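Long-range contact in pyocin S8 (Pseudomonas aeruginosa, PDB 6W0V), which is a bacteriocin that probably kills rival bacteria by cleaving their DNA with its H-N-H nuclease domain, the part described here: residues Asn9-Thr14 / Asp110-Arg115. The protein carries 1 engineered substitution. Residues are numbered along the deposited sequence; the frame is centred on the assembly and turned at random.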
ATOM      1  N   ASN A   9     -19.158   7.962 -10.334  1.00 20.80           N
ATOM      2  CA  ASN A   9     -19.363   6.582 -10.815  1.00 20.77           C
ATOM      3  C   ASN A   9     -18.024   5.902 -11.022  1.00 19.98           C
ATOM      4  O   ASN A   9     -18.049   4.696 -11.206  1.00 22.34           O
ATOM      5  CB  ASN A   9     -20.177   6.575 -12.101  1.00 23.07           C
ATOM      6  CG  ASN A   9     -21.600   7.011 -11.849  1.00 26.05           C
ATOM      7  OD1 ASN A   9     -22.096   6.886 -10.733  1.00 25.99           O
ATOM      8  ND2 ASN A   9     -22.255   7.510 -12.881  1.00 30.84           N
ATOM      9  N   GLY A  10     -16.927   6.656 -10.993  1.00 19.85           N
ATOM     10  CA  GLY A  10     -15.631   6.154 -11.467  1.00 20.02           C
ATOM     11  C   GLY A  10     -15.776   5.626 -12.881  1.00 21.44           C
ATOM     12  O   GLY A  10     -16.700   6.050 -13.596  1.00 21.89           O
ATOM     13  N   GLN A  11     -14.906   4.706 -13.271  1.00 21.73           N
ATOM     14  CA  GLN A  11     -14.841   4.209 -14.664  1.00 24.28           C
ATOM     15  C   GLN A  11     -14.833   2.695 -14.645  1.00 23.73           C
ATOM     16  O   GLN A  11     -14.349   2.089 -13.689  1.00 23.99           O
ATOM     17  CB  GLN A  11     -13.593   4.736 -15.366  1.00 25.17           C
ATOM     18  CG  GLN A  11     -13.530   6.252 -15.421  1.00 27.19           C
ATOM     19  CD  GLN A  11     -14.668   6.801 -16.237  1.00 29.60           C
ATOM     20  OE1 GLN A  11     -15.080   6.205 -17.230  1.00 34.98           O
ATOM     21  NE2 GLN A  11     -15.192   7.936 -15.807  1.00 33.53           N
ATOM     22  N   PRO A  12     -15.349   2.051 -15.710  1.00 27.35           N
ATOM     23  CA  PRO A  12     -15.160   0.619 -15.894  1.00 27.97           C
ATOM     24  C   PRO A  12     -13.650   0.369 -15.882  1.00 29.50           C
ATOM     25  O   PRO A  12     -12.908   1.076 -16.549  1.00 27.59           O
ATOM     26  CB  PRO A  12     -15.811   0.310 -17.246  1.00 30.77           C
ATOM     27  CG  PRO A  12     -16.763   1.463 -17.472  1.00 31.56           C
ATOM     28  CD  PRO A  12     -16.107   2.658 -16.812  1.00 29.27           C
ATOM     29  N   VAL A  13     -13.227  -0.574 -15.053  1.00 28.11           N
ATOM     30  CA  VAL A  13     -11.811  -1.009 -14.979  1.00 28.27           C
ATOM     31  C   VAL A  13     -11.819  -2.525 -15.105  1.00 31.10           C
ATOM     32  O   VAL A  13     -12.587  -3.175 -14.373  1.00 35.08           O
ATOM     33  CB  VAL A  13     -11.144  -0.541 -13.676  1.00 28.73           C
ATOM     34  CG1 VAL A  13      -9.788  -1.193 -13.483  1.00 29.27           C
ATOM     35  CG2 VAL A  13     -11.030   0.974 -13.619  1.00 27.91           C
ATOM     36  N   THR A  14     -11.027  -3.040 -16.036  1.00 32.29           N
ATOM     37  CA  THR A  14     -10.751  -4.487 -16.177  1.00 33.82           C
ATOM     38  C   THR A  14      -9.239  -4.678 -16.059  1.00 34.66           C
ATOM     39  O   THR A  14      -8.497  -3.674 -16.162  1.00 34.01           O
ATOM     40  CB  THR A  14     -11.364  -5.032 -17.471  1.00 38.75           C
ATOM     41  OG1 THR A  14     -10.680  -4.437 -18.573  1.00 41.24           O
ATOM     42  CG2 THR A  14     -12.849  -4.754 -17.565  1.00 41.01           C
ATOM     43  N   ASP A 110     -15.714  13.461  -4.505  1.00 16.30           N
ATOM     44  CA  ASP A 110     -16.218  13.127  -5.849  1.00 15.89           C
ATOM     45  C   ASP A 110     -15.252  12.114  -6.436  1.00 16.07           C
ATOM     46  O   ASP A 110     -14.097  12.453  -6.749  1.00 16.61           O
ATOM     47  CB  ASP A 110     -16.459  14.298  -6.785  1.00 18.90           C
ATOM     48  CG  ASP A 110     -17.192  13.767  -8.003  1.00 21.32           C
ATOM     49  OD1 ASP A 110     -16.518  13.168  -8.826  1.00 21.46           O
ATOM     50  OD2 ASP A 110     -18.454  13.865  -8.067  1.00 24.05           O
ATOM     51  N   ILE A 111     -15.771  10.909  -6.576  1.00 16.20           N
ATOM     52  CA  ILE A 111     -15.007   9.737  -7.052  1.00 16.00           C
ATOM     53  C   ILE A 111     -14.468  10.033  -8.448  1.00 15.98           C
ATOM     54  O   ILE A 111     -13.375   9.588  -8.761  1.00 17.63           O
ATOM     55  CB  ILE A 111     -15.908   8.502  -7.000  1.00 17.02           C
ATOM     56  CG1 ILE A 111     -16.305   8.211  -5.551  1.00 18.01           C
ATOM     57  CG2 ILE A 111     -15.233   7.313  -7.653  1.00 18.39           C
ATOM     58  CD1 ILE A 111     -17.544   7.395  -5.423  1.00 19.32           C
ATOM     59  N   ASP A 112     -15.190  10.796  -9.255  1.00 17.05           N
ATOM     60  CA  ASP A 112     -14.748  11.096 -10.636  1.00 18.78           C
ATOM     61  C   ASP A 112     -13.641  12.145 -10.601  1.00 17.71           C
ATOM     62  O   ASP A 112     -13.003  12.360 -11.639  1.00 22.52           O
ATOM     63  CB  ASP A 112     -15.937  11.505 -11.495  1.00 19.67           C
ATOM     64  CG  ASP A 112     -16.935  10.372 -11.595  1.00 21.42           C
ATOM     65  OD1 ASP A 112     -16.490   9.235 -11.784  1.00 21.55           O
ATOM     66  OD2 ASP A 112     -18.127  10.626 -11.462  1.00 24.31           O
ATOM     67  N   ASN A 113     -13.405  12.749  -9.440  1.00 17.18           N
ATOM     68  CA  ASN A 113     -12.286  13.698  -9.243  1.00 18.18           C
ATOM     69  C   ASN A 113     -11.057  12.951  -8.724  1.00 17.29           C
ATOM     70  O   ASN A 113     -10.056  13.608  -8.405  1.00 19.04           O
ATOM     71  CB  ASN A 113     -12.660  14.817  -8.280  1.00 19.19           C
ATOM     72  CG  ASN A 113     -11.641  15.930  -8.307  1.00 20.75           C
ATOM     73  OD1 ASN A 113     -11.100  16.248  -9.364  1.00 21.72           O
ATOM     74  ND2 ASN A 113     -11.356  16.499  -7.150  1.00 20.97           N
ATOM     75  N   LEU A 114     -11.137  11.627  -8.622  1.00 16.34           N
ATOM     76  CA  LEU A 114     -10.040  10.850  -8.008  1.00 15.82           C
ATOM     77  C   LEU A 114      -9.329  10.043  -9.076  1.00 16.27           C
ATOM     78  O   LEU A 114      -9.978   9.460  -9.943  1.00 18.41           O
ATOM     79  CB  LEU A 114     -10.589   9.930  -6.927  1.00 15.43           C
ATOM     80  CG  LEU A 114     -11.438  10.634  -5.876  1.00 16.00           C
ATOM     81  CD1 LEU A 114     -11.934   9.625  -4.862  1.00 16.30           C
ATOM     82  CD2 LEU A 114     -10.664  11.756  -5.199  1.00 15.97           C
ATOM     83  N   ARG A 115      -8.020   9.991  -8.931  1.00 16.63           N
ATOM     84  CA  ARG A 115      -7.171   9.081  -9.712  1.00 17.97           C
ATOM     85  C   ARG A 115      -6.282   8.377  -8.720  1.00 17.85           C
ATOM     86  O   ARG A 115      -5.810   9.029  -7.799  1.00 18.40           O
ATOM     87  CB  ARG A 115      -6.289   9.855 -10.684  1.00 21.10           C
ATOM     88  CG  ARG A 115      -7.080  10.696 -11.659  1.00 24.43           C
ATOM     89  CD  ARG A 115      -7.978   9.816 -12.463  1.00 28.80           C
ATOM     90  NE  ARG A 115      -7.286   9.100 -13.515  1.00 33.03           N
ATOM     91  CZ  ARG A 115      -7.875   8.787 -14.661  1.00 35.51           C
ATOM     92  NH1 ARG A 115      -7.230   8.107 -15.591  1.00 35.80           N
ATOM     93  NH2 ARG A 115      -9.122   9.162 -14.875  1.00 38.96           N
TER
HETATM   94  O   HOH W   1     -17.815   8.350 -14.216  1.00 33.32           O
HETATM   95  O   HOH W   2     -14.127   8.684 -13.028  1.00 27.08           O
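The carboxylate of Asp112 reaches two consecutive peptide N-H groups, those of Asn9 and Gly10, an example of how one acidic side chain can gather neighbouring backbone donors. Its CG lies anti to the carbonyl carbon and beside its own backbone N (chi1 -62°), and the carboxylate so placed swings across to the loop backbone. There the two oxygens divide the work. OD2 takes the better bond, from Asn9 N at 3.1 Å, with the donor approaching from above the carboxylate plane, 27° out of it. OD1 lies only 2.7 Å from Gly10 N, yet the N-H points well off the line (122°), so this bond is weak, and the longer bond from Asn9 N to the same OD1 is weak too. Two waters also donate to OD1: one bridges to Gly10 O, and the other, 2.7 Å from OD1, accepts from Gln11 NE2. Such a gathering of N-H and water donors would be expected to favour the ionised carboxylate. The contact joins the long loop between strands 4-5 and 27-28 to the 3-10 turn 111-113, which leads into strand 114-117, the middle strand of the antiparallel sheet in this colicin/pyocin DNase domain. Within that turn Asp110 OD1 receives a weak bond from Asp112 N, while Asp110 OD2 is bonded to Thr7 OG1, earlier in the same chain. Beside the polar cluster, Ile111 adds an apolar touch: its CG2, anti to the backbone N, rests on the backbone of Gly10, 3.8 Å from Gly10 N. Backbone hydrogen bonds join Gln11 to Ile29 and Ser31, and Ile111 also touches Ile29.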